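Local coordinates for putative 2OG-Fe(II) oxygenase family protein (Caulobacter crescentus CB15, PDB 3OOX) that probably uses iron(II), 2-oxoglutarate and oxygen to carry out oxidations, perhaps including ethylene formation from 2-oxoglutarate and oxidative conversion of L-arginine to guanidine, at residues V164-H175 against R262-S273. Numbering follows the deposited sequence.
Sequences VQDGNSVLRLLH and RYSTPFFLHFAS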
loop_
_atom_site.group_PDB
_atom_site.type_symbol
_atom_site.label_atom_id
_atom_site.label_comp_id
_atom_site.label_asym_id
_atom_site.label_seq_id
_atom_site.Cartn_x
_atom_site.Cartn_y
_atom_site.Cartn_z
ATOM N N VAL A 164 -2.143 -9.135 12.214
ATOM C CA VAL A 164 -2.753 -8.080 11.407
ATOM C C VAL A 164 -4.185 -7.798 11.813
ATOM O O VAL A 164 -4.843 -6.938 11.253
ATOM C CB VAL A 164 -2.687 -8.383 9.895
ATOM C CG1 VAL A 164 -1.222 -8.435 9.445
ATOM C CG2 VAL A 164 -3.459 -9.670 9.521
ATOM N N GLN A 165 -4.677 -8.510 12.818
ATOM C CA GLN A 165 -6.022 -8.253 13.300
ATOM C C GLN A 165 -6.133 -6.824 13.853
ATOM O O GLN A 165 -5.305 -6.402 14.677
ATOM C CB GLN A 165 -6.367 -9.256 14.400
ATOM C CG GLN A 165 -7.760 -9.116 14.995
ATOM C CD GLN A 165 -8.143 -10.244 15.934
ATOM O OE1 GLN A 165 -8.221 -11.383 15.537
ATOM N NE2 GLN A 165 -8.374 -9.921 17.175
ATOM N N ASP A 166 -7.173 -6.118 13.430
ATOM C CA ASP A 166 -7.358 -4.717 13.791
ATOM C C ASP A 166 -6.132 -3.856 13.478
ATOM O O ASP A 166 -5.943 -2.811 14.103
ATOM C CB ASP A 166 -7.802 -4.549 15.261
ATOM C CG ASP A 166 -9.192 -5.152 15.534
ATOM O OD1 ASP A 166 -9.939 -5.267 14.571
ATOM O OD2 ASP A 166 -9.466 -5.519 16.687
ATOM N N GLY A 167 -5.400 -4.246 12.442
ATOM C CA GLY A 167 -4.211 -3.506 12.038
ATOM C C GLY A 167 -4.531 -2.077 11.622
ATOM O O GLY A 167 -5.613 -1.807 11.119
ATOM N N ASN A 168 -3.550 -1.193 11.787
ATOM C CA ASN A 168 -3.710 0.253 11.577
ATOM C C ASN A 168 -3.558 0.570 10.094
ATOM O O ASN A 168 -2.767 1.429 9.697
ATOM C CB ASN A 168 -2.683 1.007 12.400
ATOM C CG ASN A 168 -3.053 2.453 12.639
ATOM O OD1 ASN A 168 -4.070 2.982 12.159
ATOM N ND2 ASN A 168 -2.187 3.120 13.421
ATOM N N SER A 169 -4.319 -0.146 9.281
ATOM C CA SER A 169 -4.214 -0.087 7.835
ATOM C C SER A 169 -4.954 1.095 7.257
ATOM O O SER A 169 -5.954 1.568 7.819
ATOM C CB SER A 169 -4.691 -1.410 7.208
ATOM O OG SER A 169 -3.904 -2.489 7.719
ATOM N N VAL A 170 -4.468 1.560 6.113
ATOM C CA VAL A 170 -5.019 2.774 5.487
ATOM C C VAL A 170 -5.273 2.498 4.019
ATOM O O VAL A 170 -4.385 2.047 3.307
ATOM C CB VAL A 170 -4.088 3.949 5.660
ATOM C CG1 VAL A 170 -4.588 5.166 4.851
ATOM C CG2 VAL A 170 -3.938 4.351 7.137
ATOM N N LEU A 171 -6.498 2.815 3.583
ATOM C CA LEU A 171 -6.845 2.886 2.165
ATOM C C LEU A 171 -6.689 4.330 1.748
ATOM O O LEU A 171 -7.310 5.232 2.338
ATOM C CB LEU A 171 -8.281 2.458 1.905
ATOM C CG LEU A 171 -8.770 2.518 0.468
ATOM C CD1 LEU A 171 -7.907 1.625 -0.449
ATOM C CD2 LEU A 171 -10.257 2.096 0.373
ATOM N N ARG A 172 -5.797 4.580 0.774
ATOM C CA ARG A 172 -5.560 5.909 0.263
ATOM C C ARG A 172 -6.233 5.996 -1.102
ATOM O O ARG A 172 -6.069 5.131 -1.951
ATOM C CB ARG A 172 -4.062 6.125 0.065
ATOM C CG ARG A 172 -3.685 7.436 -0.690
ATOM C CD ARG A 172 -2.171 7.534 -0.848
ATOM N NE ARG A 172 -1.515 7.837 0.411
ATOM C CZ ARG A 172 -0.200 7.795 0.591
ATOM N NH1 ARG A 172 0.612 7.457 -0.411
ATOM N NH2 ARG A 172 0.284 8.082 1.777
ATOM N N LEU A 173 -6.969 7.083 -1.297
ATOM C CA LEU A 173 -7.510 7.455 -2.605
ATOM C C LEU A 173 -6.688 8.668 -3.067
ATOM O O LEU A 173 -6.559 9.656 -2.346
ATOM C CB LEU A 173 -8.993 7.815 -2.496
ATOM C CG LEU A 173 -9.862 6.875 -1.653
ATOM C CD1 LEU A 173 -11.301 7.453 -1.551
ATOM C CD2 LEU A 173 -9.877 5.442 -2.210
ATOM N N LEU A 174 -6.098 8.577 -4.259
ATOM C CA LEU A 174 -5.146 9.570 -4.759
ATOM C C LEU A 174 -5.575 10.011 -6.155
ATOM O O LEU A 174 -5.887 9.173 -6.994
ATOM C CB LEU A 174 -3.738 8.958 -4.824
ATOM C CG LEU A 174 -2.527 9.722 -5.335
ATOM C CD1 LEU A 174 -2.338 11.014 -4.572
ATOM C CD2 LEU A 174 -1.280 8.801 -5.261
ATOM N N HIS A 175 -5.578 11.321 -6.398
ATOM C CA HIS A 175 -5.916 11.880 -7.687
ATOM C C HIS A 175 -4.866 12.870 -8.132
ATOM O O HIS A 175 -4.563 13.835 -7.393
ATOM C CB HIS A 175 -7.267 12.595 -7.589
ATOM C CG HIS A 175 -7.638 13.423 -8.789
ATOM N ND1 HIS A 175 -8.136 14.699 -8.665
ATOM C CD2 HIS A 175 -7.628 13.155 -10.124
ATOM C CE1 HIS A 175 -8.400 15.188 -9.867
ATOM N NE2 HIS A 175 -8.082 14.279 -10.769
ATOM N N ARG A 262 -5.262 10.832 -13.320
ATOM C CA ARG A 262 -4.846 9.555 -12.790
ATOM C C ARG A 262 -5.437 9.407 -11.392
ATOM O O ARG A 262 -5.384 10.336 -10.581
ATOM C CB ARG A 262 -3.320 9.467 -12.696
ATOM C CG ARG A 262 -2.577 9.541 -14.032
ATOM C CD ARG A 262 -1.052 9.436 -13.813
ATOM N NE ARG A 262 -0.415 10.716 -13.464
ATOM C CZ ARG A 262 0.672 10.854 -12.698
ATOM N NH1 ARG A 262 1.271 9.801 -12.143
ATOM N NH2 ARG A 262 1.161 12.066 -12.463
ATOM N N TYR A 263 -5.983 8.234 -11.130
ATOM C CA TYR A 263 -6.481 7.890 -9.801
ATOM C C TYR A 263 -5.813 6.596 -9.406
ATOM O O TYR A 263 -5.584 5.701 -10.238
ATOM C CB TYR A 263 -8.000 7.674 -9.792
ATOM C CG TYR A 263 -8.772 8.849 -10.277
ATOM C CD1 TYR A 263 -9.005 9.030 -11.632
ATOM C CD2 TYR A 263 -9.251 9.806 -9.391
ATOM C CE1 TYR A 263 -9.701 10.114 -12.087
ATOM C CE2 TYR A 263 -9.953 10.897 -9.826
ATOM C CZ TYR A 263 -10.182 11.048 -11.179
ATOM O OH TYR A 263 -10.889 12.131 -11.626
ATOM N N SER A 264 -5.514 6.482 -8.132
ATOM C CA SER A 264 -4.948 5.270 -7.564
ATOM C C SER A 264 -5.546 5.044 -6.178
ATOM O O SER A 264 -5.860 6.001 -5.486
ATOM C CB SER A 264 -3.430 5.410 -7.477
ATOM O OG SER A 264 -2.806 4.189 -7.121
ATOM N N THR A 265 -5.681 3.789 -5.778
ATOM C CA THR A 265 -6.268 3.459 -4.482
ATOM C C THR A 265 -5.440 2.396 -3.753
ATOM O O THR A 265 -5.954 1.306 -3.432
ATOM C CB THR A 265 -7.752 3.008 -4.613
ATOM O OG1 THR A 265 -7.823 1.741 -5.290
ATOM C CG2 THR A 265 -8.582 4.075 -5.373
ATOM N N PRO A 266 -4.168 2.700 -3.425
ATOM C CA PRO A 266 -3.362 1.749 -2.692
ATOM C C PRO A 266 -3.871 1.475 -1.266
ATOM O O PRO A 266 -4.363 2.369 -0.611
ATOM C CB PRO A 266 -1.981 2.411 -2.633
ATOM C CG PRO A 266 -2.269 3.859 -2.774
ATOM C CD PRO A 266 -3.446 3.950 -3.705
ATOM N N PHE A 267 -3.672 0.235 -0.810
ATOM C CA PHE A 267 -4.035 -0.175 0.537
ATOM C C PHE A 267 -2.752 -0.512 1.272
ATOM O O PHE A 267 -2.037 -1.455 0.871
ATOM C CB PHE A 267 -4.974 -1.375 0.495
ATOM C CG PHE A 267 -5.414 -1.833 1.859
ATOM C CD1 PHE A 267 -6.431 -1.171 2.526
ATOM C CD2 PHE A 267 -4.777 -2.866 2.494
ATOM C CE1 PHE A 267 -6.827 -1.520 3.770
ATOM C CE2 PHE A 267 -5.189 -3.224 3.775
ATOM C CZ PHE A 267 -6.253 -2.562 4.379
ATOM N N PHE A 268 -2.474 0.237 2.333
ATOM C CA PHE A 268 -1.291 0.069 3.178
ATOM C C PHE A 268 -1.674 -0.785 4.385
ATOM O O PHE A 268 -2.237 -0.275 5.391
ATOM C CB PHE A 268 -0.760 1.437 3.598
ATOM C CG PHE A 268 -0.354 2.308 2.446
ATOM C CD1 PHE A 268 0.911 2.197 1.894
ATOM C CD2 PHE A 268 -1.229 3.235 1.902
ATOM C CE1 PHE A 268 1.300 3.024 0.859
ATOM C CE2 PHE A 268 -0.848 4.019 0.815
ATOM C CZ PHE A 268 0.419 3.888 0.291
ATOM N N LEU A 269 -1.330 -2.082 4.284
ATOM C CA LEU A 269 -1.661 -3.035 5.313
ATOM C C LEU A 269 -0.609 -2.978 6.397
ATOM O O LEU A 269 0.597 -3.039 6.113
ATOM C CB LEU A 269 -1.767 -4.448 4.737
ATOM C CG LEU A 269 -2.485 -5.514 5.554
ATOM C CD1 LEU A 269 -3.020 -6.630 4.607
ATOM C CD2 LEU A 269 -1.593 -6.089 6.657
ATOM N N HIS A 270 -1.065 -2.792 7.643
ATOM C CA HIS A 270 -0.213 -2.668 8.821
ATOM C C HIS A 270 -0.532 -3.768 9.822
ATOM O O HIS A 270 -1.659 -4.283 9.880
ATOM C CB HIS A 270 -0.529 -1.380 9.575
ATOM C CG HIS A 270 -0.007 -0.120 8.951
ATOM N ND1 HIS A 270 -0.375 0.358 7.702
ATOM C CD2 HIS A 270 0.837 0.810 9.468
ATOM C CE1 HIS A 270 0.207 1.533 7.501
ATOM N NE2 HIS A 270 0.953 1.821 8.543
ATOM N N PHE A 271 0.479 -4.105 10.628
ATOM C CA PHE A 271 0.269 -4.962 11.769
ATOM C C PHE A 271 -0.645 -4.224 12.809
ATOM O O PHE A 271 -0.780 -3.009 12.851
ATOM C CB PHE A 271 1.594 -5.272 12.476
ATOM C CG PHE A 271 2.513 -6.187 11.731
ATOM C CD1 PHE A 271 2.078 -7.399 11.246
ATOM C CD2 PHE A 271 3.868 -5.882 11.592
ATOM C CE1 PHE A 271 2.924 -8.254 10.570
ATOM C CE2 PHE A 271 4.734 -6.779 10.963
ATOM C CZ PHE A 271 4.254 -7.950 10.419
ATOM N N ALA A 272 -1.238 -5.019 13.696
ATOM C CA ALA A 272 -1.825 -4.530 14.927
ATOM C C ALA A 272 -0.834 -3.670 15.721
ATOM O O ALA A 272 0.343 -4.011 15.861
ATOM C CB ALA A 272 -2.260 -5.731 15.773
ATOM N N SER A 273 -1.330 -2.564 16.242
ATOM C CA SER A 273 -0.517 -1.582 16.965
ATOM C C SER A 273 0.294 -2.171 18.113
ATOM O O SER A 273 1.448 -1.821 18.315
ATOM C CB SER A 273 -1.403 -0.493 17.531
ATOM O OG SER A 273 -1.962 0.244 16.489
HETATM O O HOH W 1 -3.613 -1.533 14.822
HETATM O O HOH W 2 -0.121 1.363 14.748
#
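His270 lies against Asn168, whose carbonyl O sits 3.2 Å above one face of the imidazole, toward its rim. In the ring plane, ND1 donates to Phe268 O (3.0 Å), which also accepts from Val170 N; the two donors reach this oxygen from opposite faces of its carbonyl plane. Ser169 OG takes over pairing where the strand ends, accepting a nearly straight bond from His270 N (2.9 Å, 170°). With an alanine here instead of His270, Phe268 O would probably lose one of these donors and a gap would open beside the Asn168 carbonyl. Farther along, Arg172 extends with CG anti to the backbone N (chi1 171°) and bends at chi3, so that Phe268 CE2 lies over the centre of one guanidinium face, planes 58° apart; NE is hydrogen-bonded to His100 NE2. The His175 and Tyr263 rings, almost aligned, hardly overlap, with His175 CD2 3.3 Å from Tyr263 CE2, while His175 ND1 is hydrogen-bonded to Glu97 OE2. The antiparallel pairing, irregular at Pro266, whose O accepts from Arg172 N but whose N has no hydrogen to return, joins central strands of the double-stranded beta-helix (jelly-roll) fold: strand 97-101 flanks 170-175, strand 197-201 flanks 262-269, and helix 127-152 packs against Leu171, Thr265 and Phe267.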